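Discoidin-2 (Dictyostelium discoideum, PDB 2VM9) binds galactose and N-acetylgalactosamine as a calcium-containing homotrimeric lectin and may take part in spore formation and spore coat assembly. Local coordinates at residues Ser55-Asn60 with Asn143-Arg148; Val74-Gln79 with Trp149-Leu154. All blocks are in the same frame, centred on the assembly; numbering follows the deposited sequence.

Interaction 1 (Ser55-Asn60 with Asn143-Arg148); sequences SVLDKN and NHISLR
Leu57 sets one methyl, CD2, squarely over the imidazole of His144: the carbon lies 3.6 Å from the ring centroid and only 3° off the ring normal, so this is a CH-pi contact onto the centre of the face. Chi1 of -66° puts the leucine CG beside its backbone N, 4.1 Å from His144 ND1, and CD2 is carried on from there. The two side chains cross at about a right angle. The same CD2 also reaches the backbone N of Ile145 at 3.4 Å and its CG1 at 3.9 Å, touching both the ring and the isoleucine. The other tight point is Ile145 CD1, 3.3 Å from the carbonyl O of Asp58; this buried side chain also packs on Pro138, Trp52 and Val88. No hydrogen bond joins 55-60 to 143-148. The bond from His144 NE2 to the carbonyl O of Ser54 helps fix the turn of the ring.

The outer side is looser. Leu57 CD1, on an exposed residue, sits 3.9 Å from His144 ND1 and 4.1 Å from Asn143 O. Beyond it the loop braces itself: Asn60 N donates to Asp58 OD1 (3.0 Å) and Asn60 ND2 to Asp58 OD2, both from above the carboxylate plane, while Gln61 also binds OD1. The first of these bonds defines an Asx turn, in a loop packed against residues 143-145, which lead into strand 146-153 at one end of the discoidin (F5/8 type C) beta-sandwich.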
ATOM      1  N   SER A  55       4.504  -5.708 -32.112  1.00  5.69           N
ATOM      2  CA  SER A  55       4.504  -5.215 -33.484  1.00  5.97           C
ATOM      3  C   SER A  55       5.860  -5.441 -34.172  1.00  6.32           C
ATOM      4  O   SER A  55       5.940  -5.983 -35.283  1.00  7.05           O
ATOM      5  CB  SER A  55       4.114  -3.740 -33.561  1.00  6.21           C
ATOM      6  OG  SER A  55       4.086  -3.357 -34.940  1.00  6.97           O
ATOM      7  N   VAL A  56       6.916  -5.031 -33.486  1.00  6.14           N
ATOM      8  CA  VAL A  56       8.304  -5.183 -33.945  1.00  6.16           C
ATOM      9  C   VAL A  56       8.831  -6.538 -33.505  1.00  6.07           C
ATOM     10  O   VAL A  56       8.586  -6.970 -32.385  1.00  6.22           O
ATOM     11  CB  VAL A  56       9.154  -4.055 -33.327  1.00  6.50           C
ATOM     12  CG1 VAL A  56      10.656  -4.271 -33.631  1.00  7.40           C
ATOM     13  CG2 VAL A  56       8.650  -2.711 -33.864  1.00  8.36           C
ATOM     14  N   LEU A  57       9.538  -7.211 -34.411  1.00  5.54           N
ATOM     15  CA  LEU A  57      10.163  -8.481 -34.087  1.00  5.60           C
ATOM     16  C   LEU A  57      11.653  -8.227 -33.972  1.00  5.84           C
ATOM     17  O   LEU A  57      12.340  -7.976 -34.966  1.00  6.67           O
ATOM     18  CB  LEU A  57       9.887  -9.531 -35.172  1.00  5.20           C
ATOM     19  CG  LEU A  57       8.427  -9.968 -35.307  1.00  4.37           C
ATOM     20  CD1 LEU A  57       8.304 -10.909 -36.537  1.00  5.18           C
ATOM     21  CD2 LEU A  57       7.873 -10.624 -34.024  1.00  5.25           C
ATOM     22  N   ASP A  58      12.117  -8.213 -32.740  1.00  5.93           N
ATOM     23  CA  ASP A  58      13.547  -8.091 -32.451  1.00  6.84           C
ATOM     24  C   ASP A  58      13.768  -8.603 -31.031  1.00  6.68           C
ATOM     25  O   ASP A  58      12.850  -9.185 -30.458  1.00  7.31           O
ATOM     26  CB  ASP A  58      14.059  -6.644 -32.668  1.00  7.30           C
ATOM     27  CG  ASP A  58      13.472  -5.618 -31.688  1.00  8.41           C
ATOM     28  OD1 ASP A  58      12.715  -5.966 -30.751  1.00  6.89           O
ATOM     29  OD2 ASP A  58      13.779  -4.416 -31.900  1.00  9.48           O
ATOM     30  N   LYS A  59      14.964  -8.374 -30.474  1.00  6.67           N
ATOM     31  CA  LYS A  59      15.271  -8.870 -29.117  1.00  7.36           C
ATOM     32  C   LYS A  59      15.028  -7.839 -28.018  1.00  7.42           C
ATOM     33  O   LYS A  59      15.440  -8.043 -26.857  1.00  8.70           O
ATOM     34  CB  LYS A  59      16.725  -9.351 -29.059  1.00  7.97           C
ATOM     35  CG  LYS A  59      16.989 -10.487 -29.989  1.00  9.05           C
ATOM     36  CD  LYS A  59      18.456 -10.910 -29.930  1.00 13.46           C
ATOM     37  CE  LYS A  59      19.317 -10.058 -30.900  1.00 17.68           C
ATOM     38  NZ  LYS A  59      20.745 -10.394 -30.692  1.00 24.06           N
ATOM     39  N   ASN A  60      14.298  -6.777 -28.371  1.00  7.07           N
ATOM     40  CA  ASN A  60      14.060  -5.620 -27.490  1.00  7.48           C
ATOM     41  C   ASN A  60      12.615  -5.460 -27.004  1.00  6.55           C
ATOM     42  O   ASN A  60      12.270  -4.423 -26.413  1.00  6.58           O
ATOM     43  CB  ASN A  60      14.451  -4.360 -28.268  1.00  8.41           C
ATOM     44  CG  ASN A  60      15.898  -4.409 -28.700  1.00 10.43           C
ATOM     45  OD1 ASN A  60      16.770  -4.718 -27.888  1.00 13.07           O
ATOM     46  ND2 ASN A  60      16.150  -4.157 -29.979  1.00 11.31           N
ATOM     47  N   ASN A 143       7.896 -17.869 -35.234  1.00  4.60           N
ATOM     48  CA  ASN A 143       6.986 -17.074 -36.073  1.00  4.26           C
ATOM     49  C   ASN A 143       6.703 -15.631 -35.639  1.00  5.20           C
ATOM     50  O   ASN A 143       6.724 -14.724 -36.461  1.00  6.03           O
ATOM     51  CB  ASN A 143       5.664 -17.821 -36.329  1.00  4.17           C
ATOM     52  CG  ASN A 143       5.861 -18.939 -37.358  1.00  6.16           C
ATOM     53  OD1 ASN A 143       6.715 -18.801 -38.220  1.00  6.26           O
ATOM     54  ND2 ASN A 143       5.093 -20.022 -37.268  1.00  6.57           N
ATOM     55  N   HIS A 144       6.415 -15.434 -34.362  1.00  4.77           N
ATOM     56  CA  HIS A 144       6.138 -14.077 -33.861  1.00  4.33           C
ATOM     57  C   HIS A 144       6.324 -14.049 -32.363  1.00  4.73           C
ATOM     58  O   HIS A 144       6.173 -15.072 -31.714  1.00  5.05           O
ATOM     59  CB  HIS A 144       4.686 -13.684 -34.183  1.00  4.48           C
ATOM     60  CG  HIS A 144       4.478 -12.203 -34.254  1.00  5.40           C
ATOM     61  ND1 HIS A 144       4.593 -11.495 -35.431  1.00  4.38           N
ATOM     62  CD2 HIS A 144       4.201 -11.297 -33.290  1.00  5.39           C
ATOM     63  CE1 HIS A 144       4.364 -10.215 -35.197  1.00  5.53           C
ATOM     64  NE2 HIS A 144       4.140 -10.067 -33.900  1.00  5.94           N
ATOM     65  N   ILE A 145       6.618 -12.870 -31.819  1.00  4.02           N
ATOM     66  CA  ILE A 145       6.684 -12.700 -30.378  1.00  4.31           C
ATOM     67  C   ILE A 145       5.223 -12.610 -29.902  1.00  4.55           C
ATOM     68  O   ILE A 145       4.601 -11.555 -29.954  1.00  4.61           O
ATOM     69  CB  ILE A 145       7.474 -11.454 -30.000  1.00  3.85           C
ATOM     70  CG1 ILE A 145       8.934 -11.615 -30.457  1.00  5.64           C
ATOM     71  CG2 ILE A 145       7.378 -11.202 -28.479  1.00  4.11           C
ATOM     72  CD1 ILE A 145       9.756 -10.303 -30.374  1.00  4.79           C
ATOM     73  N   SER A 146       4.703 -13.752 -29.475  1.00  3.99           N
ATOM     74  CA  SER A 146       3.332 -13.870 -29.002  1.00  3.95           C
ATOM     75  C   SER A 146       3.369 -14.761 -27.770  1.00  4.58           C
ATOM     76  O   SER A 146       3.997 -15.831 -27.769  1.00  4.37           O
ATOM     77  CB  SER A 146       2.414 -14.495 -30.080  1.00  4.52           C
ATOM     78  OG  SER A 146       2.386 -13.709 -31.273  1.00  5.63           O
ATOM     79  N   LEU A 147       2.693 -14.333 -26.702  1.00  3.63           N
ATOM     80  CA  LEU A 147       2.713 -15.155 -25.503  1.00  4.23           C
ATOM     81  C   LEU A 147       1.510 -14.884 -24.624  1.00  4.57           C
ATOM     82  O   LEU A 147       0.835 -13.834 -24.744  1.00  4.76           O
ATOM     83  CB  LEU A 147       4.005 -14.965 -24.688  1.00  4.95           C
ATOM     84  CG  LEU A 147       4.162 -13.576 -24.029  1.00  5.43           C
ATOM     85  CD1 LEU A 147       3.484 -13.508 -22.664  1.00  5.93           C
ATOM     86  CD2 LEU A 147       5.622 -13.188 -23.897  1.00  9.58           C
ATOM     87  N   ARG A 148       1.256 -15.851 -23.748  1.00  4.18           N
ATOM     88  CA  ARG A 148       0.371 -15.676 -22.611  1.00  4.23           C
ATOM     89  C   ARG A 148       1.199 -16.045 -21.381  1.00  4.69           C
ATOM     90  O   ARG A 148       2.176 -16.773 -21.496  1.00  4.75           O
ATOM     91  CB  ARG A 148      -0.865 -16.570 -22.717  1.00  3.69           C
ATOM     92  CG  ARG A 148      -1.813 -16.140 -23.842  1.00  3.79           C
ATOM     93  CD  ARG A 148      -2.924 -17.201 -24.060  1.00  5.30           C
ATOM     94  NE  ARG A 148      -2.340 -18.378 -24.721  1.00  5.24           N
ATOM     95  CZ  ARG A 148      -2.972 -19.540 -24.891  1.00  7.38           C
ATOM     96  NH1 ARG A 148      -4.231 -19.695 -24.446  1.00  6.20           N
ATOM     97  NH2 ARG A 148      -2.342 -20.565 -25.474  1.00  6.08           N
TER

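Interaction 2 (Val74-Gln79 with Trp149-Leu154)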
ATOM      1  N   VAL A  74       7.163 -15.932  -6.803  1.00  8.83           N
ATOM      2  CA  VAL A  74       7.622 -17.318  -6.618  1.00  8.61           C
ATOM      3  C   VAL A  74       7.696 -18.117  -7.923  1.00  8.52           C
ATOM      4  O   VAL A  74       8.400 -19.131  -8.001  1.00  7.96           O
ATOM      5  CB  VAL A  74       6.751 -18.093  -5.564  1.00  8.47           C
ATOM      6  CG1 VAL A  74       6.834 -17.407  -4.219  1.00 11.63           C
ATOM      7  CG2 VAL A  74       5.275 -18.250  -6.029  1.00 10.30           C
ATOM      8  N   ALA A  75       6.953 -17.685  -8.947  1.00  6.93           N
ATOM      9  CA  ALA A  75       7.045 -18.378 -10.235  1.00  6.30           C
ATOM     10  C   ALA A  75       6.516 -17.511 -11.347  1.00  7.12           C
ATOM     11  O   ALA A  75       5.791 -16.520 -11.100  1.00  6.62           O
ATOM     12  CB  ALA A  75       6.260 -19.714 -10.206  1.00  5.66           C
ATOM     13  N   ILE A  76       6.921 -17.877 -12.563  1.00  6.35           N
ATOM     14  CA  ILE A  76       6.310 -17.323 -13.775  1.00  6.69           C
ATOM     15  C   ILE A  76       5.919 -18.503 -14.658  1.00  6.24           C
ATOM     16  O   ILE A  76       6.643 -19.514 -14.714  1.00  7.14           O
ATOM     17  CB  ILE A  76       7.301 -16.396 -14.522  1.00  7.38           C
ATOM     18  CG1 ILE A  76       6.651 -15.780 -15.774  1.00  6.27           C
ATOM     19  CG2 ILE A  76       8.617 -17.156 -14.894  1.00  7.46           C
ATOM     20  CD1 ILE A  76       7.544 -14.748 -16.425  1.00  9.04           C
ATOM     21  N   SER A  77       4.791 -18.381 -15.359  1.00  5.24           N
ATOM     22  CA  SER A  77       4.398 -19.375 -16.333  1.00  5.18           C
ATOM     23  C   SER A  77       4.202 -18.663 -17.665  1.00  5.44           C
ATOM     24  O   SER A  77       3.615 -17.589 -17.687  1.00  4.89           O
ATOM     25  CB  SER A  77       3.082 -20.018 -15.952  1.00  6.30           C
ATOM     26  OG  SER A  77       3.299 -20.867 -14.834  1.00  7.40           O
ATOM     27  N   THR A  78       4.693 -19.258 -18.742  1.00  4.67           N
ATOM     28  CA  THR A  78       4.445 -18.729 -20.096  1.00  4.93           C
ATOM     29  C   THR A  78       3.838 -19.806 -20.989  1.00  4.88           C
ATOM     30  O   THR A  78       3.988 -21.009 -20.759  1.00  5.70           O
ATOM     31  CB  THR A  78       5.722 -18.140 -20.774  1.00  6.02           C
ATOM     32  OG1 THR A  78       6.639 -19.197 -21.083  1.00  6.32           O
ATOM     33  CG2 THR A  78       6.408 -17.099 -19.843  1.00  6.95           C
ATOM     34  N   GLN A  79       3.189 -19.334 -22.043  1.00  4.69           N
ATOM     35  CA  GLN A  79       2.466 -20.160 -22.956  1.00  5.30           C
ATOM     36  C   GLN A  79       2.555 -19.440 -24.297  1.00  4.53           C
ATOM     37  O   GLN A  79       2.765 -18.218 -24.372  1.00  4.67           O
ATOM     38  CB  GLN A  79       1.040 -20.225 -22.419  1.00  6.01           C
ATOM     39  CG  GLN A  79       0.100 -21.162 -23.031  1.00  8.95           C
ATOM     40  CD  GLN A  79      -1.225 -21.097 -22.272  1.00  9.33           C
ATOM     41  OE1 GLN A  79      -1.642 -20.014 -21.835  1.00  8.40           O
ATOM     42  NE2 GLN A  79      -1.890 -22.236 -22.117  1.00 10.08           N
ATOM     43  N   TRP A 149       0.825 -15.510 -20.216  1.00  4.96           N
ATOM     44  CA  TRP A 149       1.653 -15.684 -19.033  1.00  4.86           C
ATOM     45  C   TRP A 149       0.888 -15.387 -17.760  1.00  6.16           C
ATOM     46  O   TRP A 149      -0.217 -14.815 -17.794  1.00  5.78           O
ATOM     47  CB  TRP A 149       2.922 -14.811 -19.099  1.00  4.51           C
ATOM     48  CG  TRP A 149       2.684 -13.325 -19.046  1.00  5.53           C
ATOM     49  CD1 TRP A 149       1.624 -12.613 -19.579  1.00  5.11           C
ATOM     50  CD2 TRP A 149       3.541 -12.366 -18.430  1.00  7.25           C
ATOM     51  NE1 TRP A 149       1.791 -11.256 -19.308  1.00  6.01           N
ATOM     52  CE2 TRP A 149       2.972 -11.087 -18.637  1.00  6.37           C
ATOM     53  CE3 TRP A 149       4.761 -12.460 -17.744  1.00  5.03           C
ATOM     54  CZ2 TRP A 149       3.569  -9.914 -18.143  1.00  6.96           C
ATOM     55  CZ3 TRP A 149       5.353 -11.311 -17.272  1.00  6.53           C
ATOM     56  CH2 TRP A 149       4.759 -10.043 -17.485  1.00  6.46           C
ATOM     57  N   GLU A 150       1.496 -15.797 -16.652  1.00  5.75           N
ATOM     58  CA  GLU A 150       1.003 -15.461 -15.337  1.00  5.50           C
ATOM     59  C   GLU A 150       2.205 -15.324 -14.419  1.00  5.97           C
ATOM     60  O   GLU A 150       3.268 -15.936 -14.640  1.00  6.16           O
ATOM     61  CB  GLU A 150       0.030 -16.530 -14.835  1.00  5.85           C
ATOM     62  CG  GLU A 150      -0.575 -16.267 -13.426  1.00  6.91           C
ATOM     63  CD  GLU A 150      -1.311 -14.923 -13.341  1.00  6.26           C
ATOM     64  OE1 GLU A 150      -2.555 -14.934 -13.337  1.00  8.13           O
ATOM     65  OE2 GLU A 150      -0.644 -13.869 -13.255  1.00  5.43           O
ATOM     66  N   LEU A 151       2.045 -14.473 -13.413  1.00  5.23           N
ATOM     67  CA  LEU A 151       3.078 -14.242 -12.417  1.00  5.68           C
ATOM     68  C   LEU A 151       2.477 -14.627 -11.101  1.00  6.71           C
ATOM     69  O   LEU A 151       1.372 -14.169 -10.784  1.00  6.65           O
ATOM     70  CB  LEU A 151       3.413 -12.745 -12.395  1.00  5.81           C
ATOM     71  CG  LEU A 151       4.295 -12.263 -13.551  1.00  6.78           C
ATOM     72  CD1 LEU A 151       4.229 -10.758 -13.659  1.00  7.40           C
ATOM     73  CD2 LEU A 151       5.772 -12.770 -13.374  1.00  9.80           C
ATOM     74  N   TYR A 152       3.213 -15.437 -10.326  1.00  7.20           N
ATOM     75  CA  TYR A 152       2.722 -15.973  -9.041  1.00  6.88           C
ATOM     76  C   TYR A 152       3.502 -15.333  -7.901  1.00  7.60           C
ATOM     77  O   TYR A 152       4.729 -15.266  -7.955  1.00  7.40           O
ATOM     78  CB  TYR A 152       2.852 -17.495  -8.977  1.00  7.07           C
ATOM     79  CG  TYR A 152       2.044 -18.134 -10.057  1.00  6.80           C
ATOM     80  CD1 TYR A 152       0.693 -18.414  -9.854  1.00  7.40           C
ATOM     81  CD2 TYR A 152       2.621 -18.408 -11.301  1.00  7.14           C
ATOM     82  CE1 TYR A 152      -0.079 -18.956 -10.843  1.00  7.99           C
ATOM     83  CE2 TYR A 152       1.853 -18.968 -12.326  1.00  5.72           C
ATOM     84  CZ  TYR A 152       0.511 -19.259 -12.076  1.00  6.40           C
ATOM     85  OH  TYR A 152      -0.287 -19.783 -13.030  1.00  7.17           O
ATOM     86  N   ALA A 153       2.777 -14.840  -6.899  1.00  7.94           N
ATOM     87  CA  ALA A 153       3.426 -14.143  -5.785  1.00  7.97           C
ATOM     88  C   ALA A 153       2.941 -14.725  -4.459  1.00  7.92           C
ATOM     89  O   ALA A 153       1.872 -15.335  -4.386  1.00  7.59           O
ATOM     90  CB  ALA A 153       3.114 -12.618  -5.845  1.00  8.07           C
ATOM     91  N   LEU A 154       3.726 -14.534  -3.400  1.00  8.31           N
ATOM     92  CA  LEU A 154       3.226 -14.902  -2.079  1.00  9.68           C
ATOM     93  C   LEU A 154       1.994 -14.076  -1.735  1.00  9.87           C
ATOM     94  O   LEU A 154       1.930 -12.915  -2.075  1.00 10.16           O
ATOM     95  CB  LEU A 154       4.281 -14.631  -1.012  1.00  9.25           C
ATOM     96  CG  LEU A 154       5.543 -15.483  -1.110  1.00  9.55           C
ATOM     97  CD1 LEU A 154       6.527 -15.059  -0.005  1.00 12.31           C
ATOM     98  CD2 LEU A 154       5.160 -16.971  -0.996  1.00  9.89           C
TER
HETATM   99  O   HOH W   1       0.831 -22.087 -14.137  1.00 10.60           O
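Ser77 CB and Ala75 C lie in plane at the edge of the Tyr152 ring, and CG of Glu150, two residues back on the tyrosine's own strand, covers one face, 3.4 Å above the plane and offset toward the rim. At that edge Ser77 OG is 3.5 Å from Tyr152 CE2, and a water bridges Ser77 OG to Tyr152 OH; Thr122 gives the serine hydroxyl a further partner. Tyr152 CB meets Val74 CG2. On the opposite sheet face the Trp149 indole receives Ile76 CD1 in its plane, at the CE3 edge (3.8 Å), and Leu151 lies beside Ile76, pointing the same way.

Backbone evidence fixes the pairing as antiparallel, with short-segment axes 173° apart. Ser77 and Glu150 form a hydrogen-bonded pair through two 3.0 Å bonds, Ser77 N to Glu150 O and Glu150 N to Ser77 O. Tyr152 N donates to Ala75 O (2.9 Å), while Tyr152 O accepts from Val74 N (2.8 Å) and weakly from Ala75 N (3.4 Å), which places two residues against one: a classic beta bulge. Both carboxylate oxygens of Glu150 are gripped, OE2 by the backbone N of Leu151 and Leu11, OE1 by that of Ala12.

Strand 121-131 pairs with the other edge of strand 70-79, while Ile76, Thr78, Trp149 and Leu151 face the core of the sandwich, meeting Tyr91 and Leu93 of strand 87-96 and Ile134 and Ile136 of strand 133-142.

From the N terminus, the chain runs through 55-60, then 74-79, then 143-148 and directly on into 149-154. Interaction 1 closes a loop with 82 residues between its segments and interaction 2 one with 69; because the segments alternate, the two closures cross rather than nest. The turn just before strand 146-153 meets the loop after strand 52-53, and the strand itself pairs with strand 70-79. The contact centres are about 19 Å apart, yet they meet where Arg148 O lies 2.8 Å from Gln79 N, a probable hydrogen bond. Together they tie a loop at one end of the beta-sandwich to the sheet containing strands 70-79 and 146-153.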